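Local structure of peptidase S15/CocE/NonD (Thaumarchaeota archaeon SCGC AB-539-E09, 4PF1) at residues V63-Y69 / A157-E163; Y116-P121 / Y162-T166; L168-I172 / M274-L278. The protein is an aminopeptidase of the S15 serine peptidase family, probably cleaving residues from the N-terminal end of peptides with an alpha/beta-hydrolase catalytic domain. One frame throughout, in Å; residues are numbered along the deposited sequence.

Interaction 1. Residues V63-Y69 / A157-E163; sequences VLTRTPY and AIGGSYE
Strands 63-67 and 157-160 are parallel neighbours whose short axes approach to 4.9 Å and splay by 43°, so pairing is confined to one end. Val-63 CG2 packs on Ile-158 CG1 (3.7 Å). Leu-64 bridges Ala-157 (CA-CA 4.7 Å), and its O accepts from Ile-158 N at 3.1 Å. Thr-65, in rotamer m, donates from OG1 to Ile-158 O (2.9 Å). Arg-66 points its CB away, its guanidinium binding Gln-104, while Arg-66 N reaches Glu-163 O through a water (2.9 and 3.2 Å). Thr-67 (t) donates from OG1 to Glu-163 OE2 (2.8 Å) and accepts from Tyr-69 N (2.9 Å), an ST turn; Arg-74 also pairs with this carboxylate. Pro-68 CG lies 3.5 Å from the centroid of the Tyr-162 ring, a CH-pi contact over its face. Tyr-69 OH, also bonded to Tyr-210, shares a water with Ser-161 OG (2.5 and 2.6 Å). Ser-161, strained at phi/psi 61/-118 between strand and helix, fits the nucleophile elbow of an alpha/beta hydrolase, probably in a triad with His-328 and Asp-295.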
# COMPACT_ATOMS: atom_id res chain seq x y z
N VAL A 63 -37.12 -8.42 -10.52
CA VAL A 63 -36.33 -7.22 -10.77
C VAL A 63 -35.49 -7.49 -12.05
O VAL A 63 -34.64 -8.39 -12.06
CB VAL A 63 -35.51 -6.75 -9.53
CG1 VAL A 63 -34.53 -7.81 -9.03
CG2 VAL A 63 -34.81 -5.42 -9.78
N LEU A 64 -35.84 -6.81 -13.15
CA LEU A 64 -35.27 -7.03 -14.48
C LEU A 64 -34.21 -5.99 -14.86
O LEU A 64 -34.40 -4.79 -14.68
CB LEU A 64 -36.41 -7.03 -15.54
CG LEU A 64 -36.01 -7.07 -17.04
CD1 LEU A 64 -35.36 -8.39 -17.42
CD2 LEU A 64 -37.21 -6.81 -17.93
N THR A 65 -33.10 -6.47 -15.46
CA THR A 65 -32.03 -5.63 -15.98
C THR A 65 -31.66 -6.15 -17.38
O THR A 65 -31.40 -7.34 -17.55
CB THR A 65 -30.83 -5.59 -15.01
OG1 THR A 65 -31.30 -5.22 -13.71
CG2 THR A 65 -29.75 -4.60 -15.47
N ARG A 66 -31.69 -5.26 -18.37
CA ARG A 66 -31.40 -5.60 -19.77
C ARG A 66 -30.05 -4.98 -20.13
O ARG A 66 -29.88 -3.76 -20.04
CB ARG A 66 -32.54 -5.13 -20.68
CG ARG A 66 -33.92 -5.63 -20.20
CD ARG A 66 -35.05 -5.41 -21.18
NE ARG A 66 -34.85 -6.17 -22.42
CZ ARG A 66 -34.49 -5.63 -23.57
NH1 ARG A 66 -34.30 -6.39 -24.63
NH2 ARG A 66 -34.32 -4.31 -23.68
N THR A 67 -29.06 -5.84 -20.45
CA THR A 67 -27.66 -5.43 -20.60
C THR A 67 -26.98 -5.82 -21.92
O THR A 67 -27.12 -6.95 -22.39
CB THR A 67 -26.84 -6.04 -19.41
OG1 THR A 67 -25.48 -5.62 -19.48
CG2 THR A 67 -26.91 -7.57 -19.34
N PRO A 68 -26.07 -4.95 -22.45
CA PRO A 68 -25.22 -5.36 -23.57
C PRO A 68 -23.85 -5.85 -23.06
O PRO A 68 -22.89 -5.91 -23.84
CB PRO A 68 -25.08 -4.06 -24.36
CG PRO A 68 -25.05 -2.99 -23.27
CD PRO A 68 -25.75 -3.56 -22.04
N TYR A 69 -23.73 -6.14 -21.73
CA TYR A 69 -22.46 -6.48 -21.09
C TYR A 69 -22.40 -7.90 -20.51
O TYR A 69 -21.79 -8.10 -19.45
CB TYR A 69 -22.10 -5.45 -19.99
CG TYR A 69 -22.14 -4.01 -20.46
CD1 TYR A 69 -21.34 -3.58 -21.50
CD2 TYR A 69 -22.96 -3.08 -19.83
CE1 TYR A 69 -21.37 -2.26 -21.94
CE2 TYR A 69 -23.01 -1.75 -20.26
CZ TYR A 69 -22.21 -1.34 -21.32
OH TYR A 69 -22.25 -0.04 -21.75
N ALA A 157 -37.93 -2.61 -13.29
CA ALA A 157 -36.71 -2.55 -14.08
C ALA A 157 -35.72 -1.59 -13.44
O ALA A 157 -36.07 -0.45 -13.12
CB ALA A 157 -37.02 -2.13 -15.51
N ILE A 158 -34.49 -2.07 -13.18
CA ILE A 158 -33.43 -1.26 -12.58
C ILE A 158 -32.12 -1.45 -13.38
O ILE A 158 -31.98 -2.44 -14.10
CB ILE A 158 -33.23 -1.54 -11.05
CG1 ILE A 158 -32.41 -2.83 -10.79
CG2 ILE A 158 -34.58 -1.55 -10.29
CD1 ILE A 158 -31.91 -3.01 -9.33
N GLY A 159 -31.20 -0.50 -13.26
CA GLY A 159 -29.93 -0.54 -13.96
C GLY A 159 -29.29 0.81 -14.16
O GLY A 159 -29.98 1.84 -14.12
N GLY A 160 -27.98 0.81 -14.39
CA GLY A 160 -27.21 2.02 -14.61
C GLY A 160 -26.57 2.11 -15.98
O GLY A 160 -26.30 1.08 -16.61
N SER A 161 -26.30 3.35 -16.45
CA SER A 161 -25.66 3.65 -17.74
C SER A 161 -26.51 3.11 -18.92
O SER A 161 -27.65 3.54 -19.07
CB SER A 161 -24.24 3.10 -17.77
OG SER A 161 -23.44 3.76 -18.73
N TYR A 162 -25.96 2.16 -19.72
CA TYR A 162 -26.69 1.52 -20.83
C TYR A 162 -27.88 0.73 -20.26
O TYR A 162 -28.96 0.74 -20.86
CB TYR A 162 -25.76 0.58 -21.62
CG TYR A 162 -26.18 0.31 -23.05
CD1 TYR A 162 -27.31 -0.45 -23.33
CD2 TYR A 162 -25.39 0.71 -24.12
CE1 TYR A 162 -27.68 -0.75 -24.65
CE2 TYR A 162 -25.74 0.42 -25.44
CZ TYR A 162 -26.88 -0.33 -25.70
OH TYR A 162 -27.23 -0.63 -26.99
N GLU A 163 -27.69 0.09 -19.09
CA GLU A 163 -28.75 -0.64 -18.39
C GLU A 163 -29.81 0.34 -17.85
O GLU A 163 -30.95 -0.05 -17.63
CB GLU A 163 -28.17 -1.51 -17.26
CG GLU A 163 -27.25 -2.61 -17.77
CD GLU A 163 -26.49 -3.38 -16.71
OE1 GLU A 163 -26.68 -3.10 -15.50
OE2 GLU A 163 -25.70 -4.27 -17.09
O HOH W 1 -32.77 -2.65 -17.89
O HOH W 2 -22.77 1.48 -19.90

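Interaction 2. Residues Y116-P121 / Y162-T166; sequences YMMNKP and YEGYT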
# COMPACT_ATOMS: atom_id res chain seq x y z
N TYR A 116 -27.30 -5.95 -33.87
CA TYR A 116 -27.06 -5.02 -32.79
C TYR A 116 -26.91 -3.59 -33.29
O TYR A 116 -26.03 -3.30 -34.10
CB TYR A 116 -25.84 -5.43 -31.94
CG TYR A 116 -25.54 -4.47 -30.82
CD1 TYR A 116 -26.43 -4.31 -29.76
CD2 TYR A 116 -24.41 -3.67 -30.85
CE1 TYR A 116 -26.18 -3.39 -28.74
CE2 TYR A 116 -24.14 -2.74 -29.83
CZ TYR A 116 -25.03 -2.61 -28.78
OH TYR A 116 -24.79 -1.71 -27.77
N MET A 117 -27.79 -2.71 -32.80
CA MET A 117 -27.77 -1.28 -33.08
C MET A 117 -27.49 -0.56 -31.77
O MET A 117 -28.27 -0.71 -30.82
CB MET A 117 -29.12 -0.83 -33.68
CG MET A 117 -29.26 -1.13 -35.16
SD MET A 117 -30.93 -0.76 -35.77
CE MET A 117 -30.84 1.02 -35.91
N MET A 118 -26.35 0.16 -31.69
CA MET A 118 -25.92 0.91 -30.50
C MET A 118 -27.07 1.77 -29.98
O MET A 118 -27.57 2.61 -30.71
CB MET A 118 -24.69 1.79 -30.84
CG MET A 118 -24.23 2.69 -29.68
SD MET A 118 -23.36 1.81 -28.37
CE MET A 118 -21.84 1.33 -29.22
N ASN A 119 -27.51 1.52 -28.72
CA ASN A 119 -28.63 2.23 -28.08
C ASN A 119 -29.83 2.30 -29.03
O ASN A 119 -30.32 3.40 -29.32
CB ASN A 119 -28.21 3.64 -27.62
CG ASN A 119 -27.10 3.66 -26.60
OD1 ASN A 119 -25.96 3.99 -26.92
ND2 ASN A 119 -27.43 3.34 -25.35
N LYS A 120 -30.24 1.13 -29.58
CA LYS A 120 -31.31 1.02 -30.57
C LYS A 120 -32.50 1.92 -30.21
O LYS A 120 -33.08 1.77 -29.13
CB LYS A 120 -31.77 -0.44 -30.72
CG LYS A 120 -32.53 -0.71 -32.01
CD LYS A 120 -33.12 -2.09 -32.02
CE LYS A 120 -33.73 -2.42 -33.35
NZ LYS A 120 -34.35 -3.77 -33.36
N PRO A 121 -32.82 2.92 -31.06
CA PRO A 121 -33.94 3.82 -30.74
C PRO A 121 -35.29 3.18 -31.03
O PRO A 121 -35.35 2.08 -31.58
CB PRO A 121 -33.68 5.03 -31.65
CG PRO A 121 -32.96 4.48 -32.83
CD PRO A 121 -32.21 3.26 -32.37
N TYR A 162 -25.96 2.16 -19.72
CA TYR A 162 -26.69 1.52 -20.83
C TYR A 162 -27.88 0.73 -20.26
O TYR A 162 -28.96 0.74 -20.86
CB TYR A 162 -25.76 0.58 -21.62
CG TYR A 162 -26.18 0.31 -23.05
CD1 TYR A 162 -27.31 -0.45 -23.33
CD2 TYR A 162 -25.39 0.71 -24.12
CE1 TYR A 162 -27.68 -0.75 -24.65
CE2 TYR A 162 -25.74 0.42 -25.44
CZ TYR A 162 -26.88 -0.33 -25.70
OH TYR A 162 -27.23 -0.63 -26.99
N GLU A 163 -27.69 0.09 -19.09
CA GLU A 163 -28.75 -0.64 -18.39
C GLU A 163 -29.81 0.34 -17.85
O GLU A 163 -30.95 -0.05 -17.63
CB GLU A 163 -28.17 -1.51 -17.26
CG GLU A 163 -27.25 -2.61 -17.77
CD GLU A 163 -26.49 -3.38 -16.71
OE1 GLU A 163 -26.68 -3.10 -15.50
OE2 GLU A 163 -25.70 -4.27 -17.09
N GLY A 164 -29.41 1.60 -17.67
CA GLY A 164 -30.30 2.68 -17.27
C GLY A 164 -31.12 3.15 -18.45
O GLY A 164 -32.30 3.47 -18.31
N TYR A 165 -30.49 3.17 -19.65
CA TYR A 165 -31.13 3.51 -20.92
C TYR A 165 -32.20 2.47 -21.24
O TYR A 165 -33.31 2.84 -21.63
CB TYR A 165 -30.08 3.61 -22.05
CG TYR A 165 -30.65 3.60 -23.45
CD1 TYR A 165 -31.07 4.78 -24.06
CD2 TYR A 165 -30.72 2.43 -24.19
CE1 TYR A 165 -31.59 4.79 -25.35
CE2 TYR A 165 -31.26 2.42 -25.48
CZ TYR A 165 -31.68 3.60 -26.06
OH TYR A 165 -32.18 3.62 -27.34
N THR A 166 -31.89 1.16 -21.05
CA THR A 166 -32.85 0.08 -21.32
C THR A 166 -33.99 0.13 -20.30
O THR A 166 -35.12 -0.16 -20.67
CB THR A 166 -32.17 -1.30 -21.34
OG1 THR A 166 -31.58 -1.57 -20.08
CG2 THR A 166 -31.13 -1.42 -22.45
O HOH W 3 -29.20 -1.63 -28.37
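Two tyrosines on the helix that follows the probable nucleophile elbow of this alpha/beta-hydrolase domain hold down an irregular loop between strand 100-105 and helix 133-147. Tyr-162, with its CB directed toward the loop, places OH where three partners converge: Tyr-116 OH hydrogen-bonds it at 2.8 Å, Asn-119 N donates to it at 2.8 Å, and a water lies 2.6 Å from it. That water donates to Met-117 O (2.8 Å). Met-118 SD sits at the edge of the same ring, 5.4 Å from its centroid, a Met-aromatic contact, whereas Asn-119 ND2 lies over a face, 3.4 Å from Tyr-162 CE2. One turn on, Tyr-165 directs its CB to the loop as well, and the Asn-119 amide wedges between the two rings; phi and psi of 47° and 52° put Asn-119 in the left-handed helical region, a kink in the loop. The loop also meets a second subunit, whose Asp-18 and Ser-17 bind Met-118 N and Tyr-116 N. Asn-119 CB makes a CH-pi contact with the Tyr-165 ring, 4.1 Å from its centroid, and Tyr-165 OH lies 2.7 Å from both Asn-119 O and Lys-120 O.

Interaction 3. Residues L168-I172 / M274-L278; sequences LMCTI and MDKML
Segment 168-172 carries the C-terminal part of helix 162-169 into a type I turn spanning Met-169 to Ile-172, and 274-278 is a helical turn closed by Leu-278 N to Met-274 O (2.9 Å). This is apolar packing inside the alpha/beta-hydrolase domain, joining the helix after the probable nucleophile elbow to the short helix 274-279, with no hydrogen bond between segments 168-172 and 274-278. CA atoms approach to 8.1 Å for Leu-168 and Met-274 and to 7.9 Å for Ile-172 and Leu-278. Leu-168 (chi1 m, chi2 t) sets CB 3.8 Å from Met-274 CE and CD2 3.9 Å from Leu-278 CD1; Leu-305 of helix 301-309 touches both leucines. Met-169, m/m/t, extends CE to 3.7 Å from Met-274 CE and 3.9 Å from Met-277 CE. Ile-172 CD1 touches Met-277 SD (3.7 Å) and Leu-278 CD2 (3.8 Å). Thr-171, rotamer p, donates from OG1 to Leu-168 O (2.6 Å), tying its hydroxyl back to the carbonyl just before the turn, while Thr-171 OG1 also lies 3.4 Å from Leu-278 CD2.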
# COMPACT_ATOMS: atom_id res chain seq x y z
N LEU A 168 -35.25 2.93 -18.99
CA LEU A 168 -36.11 4.01 -19.49
C LEU A 168 -37.00 3.52 -20.63
O LEU A 168 -38.17 3.93 -20.72
CB LEU A 168 -35.28 5.21 -19.96
CG LEU A 168 -34.49 5.98 -18.90
CD1 LEU A 168 -33.52 6.94 -19.56
CD2 LEU A 168 -35.42 6.72 -17.94
N MET A 169 -36.47 2.63 -21.49
CA MET A 169 -37.21 2.07 -22.63
C MET A 169 -38.35 1.13 -22.18
O MET A 169 -39.29 0.92 -22.94
CB MET A 169 -36.26 1.35 -23.60
CG MET A 169 -35.43 2.30 -24.46
SD MET A 169 -36.44 3.19 -25.67
CE MET A 169 -35.21 4.10 -26.49
N CYS A 170 -38.29 0.63 -20.92
CA CYS A 170 -39.35 -0.23 -20.34
C CYS A 170 -40.64 0.57 -20.12
O CYS A 170 -41.73 -0.02 -20.09
CB CYS A 170 -38.87 -0.87 -19.04
SG CYS A 170 -37.42 -1.94 -19.21
N THR A 171 -40.52 1.90 -19.94
CA THR A 171 -41.63 2.81 -19.64
C THR A 171 -42.41 3.25 -20.90
O THR A 171 -43.45 3.90 -20.77
CB THR A 171 -41.14 4.03 -18.84
OG1 THR A 171 -40.40 4.91 -19.69
CG2 THR A 171 -40.30 3.64 -17.64
N ILE A 172 -41.91 2.92 -22.11
CA ILE A 172 -42.59 3.24 -23.37
C ILE A 172 -43.53 2.08 -23.70
O ILE A 172 -43.07 0.94 -23.80
CB ILE A 172 -41.59 3.54 -24.53
CG1 ILE A 172 -40.60 4.69 -24.15
CG2 ILE A 172 -42.31 3.81 -25.86
CD1 ILE A 172 -41.25 6.07 -23.77
N MET A 274 -33.25 11.13 -24.94
CA MET A 274 -34.19 10.43 -24.07
C MET A 274 -35.10 11.36 -23.27
O MET A 274 -36.25 11.01 -23.03
CB MET A 274 -33.45 9.48 -23.12
CG MET A 274 -32.77 8.33 -23.84
SD MET A 274 -33.94 7.36 -24.83
CE MET A 274 -34.54 6.23 -23.56
N ASP A 275 -34.59 12.55 -22.88
CA ASP A 275 -35.38 13.55 -22.16
C ASP A 275 -36.48 14.12 -23.07
O ASP A 275 -37.62 14.25 -22.65
CB ASP A 275 -34.48 14.68 -21.61
CG ASP A 275 -33.73 15.46 -22.68
OD1 ASP A 275 -32.97 14.83 -23.45
OD2 ASP A 275 -33.90 16.69 -22.73
N LYS A 276 -36.13 14.40 -24.34
CA LYS A 276 -37.06 14.95 -25.33
C LYS A 276 -38.06 13.88 -25.77
O LYS A 276 -39.25 14.18 -25.91
CB LYS A 276 -36.29 15.53 -26.53
CG LYS A 276 -35.49 16.79 -26.18
CD LYS A 276 -34.51 17.18 -27.28
CE LYS A 276 -33.71 18.42 -26.93
NZ LYS A 276 -32.68 18.16 -25.89
N MET A 277 -37.60 12.62 -25.93
CA MET A 277 -38.43 11.47 -26.32
C MET A 277 -39.47 11.14 -25.22
O MET A 277 -40.66 11.08 -25.51
CB MET A 277 -37.55 10.25 -26.63
CG MET A 277 -38.29 9.10 -27.30
SD MET A 277 -39.07 7.96 -26.11
CE MET A 277 -37.66 6.96 -25.65
N LEU A 278 -39.02 10.93 -23.95
CA LEU A 278 -39.90 10.60 -22.82
C LEU A 278 -40.93 11.71 -22.53
O LEU A 278 -42.02 11.42 -22.02
CB LEU A 278 -39.09 10.30 -21.55
CG LEU A 278 -38.46 8.90 -21.47
CD1 LEU A 278 -37.25 8.90 -20.57
CD2 LEU A 278 -39.46 7.88 -20.97

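How the interactions relate
From the N terminus, strand 60-67 comes first, and interaction 1 closes its loop when the chain returns in strand 154-160. Segment 116-121 leaves within that span and is met again by 162-166, so the loops of interactions 1 and 2 end together on one stretch and share Tyr-162 and Glu-163. Interaction 3 opens afterwards at 168-172 and closes at 274-278, in series with both. Helix 162-169 serves all three, tying the central sheet, the loop before helix 133-147 and helix 274-279 together. Neighbouring contacts also meet directly: Arg-66 O lies 2.8 Å from Thr-166 OG1, Ala-157 CB 3.7 Å from Cys-170 SG, and Tyr-165 CE1 3.5 Å from Met-274 SD.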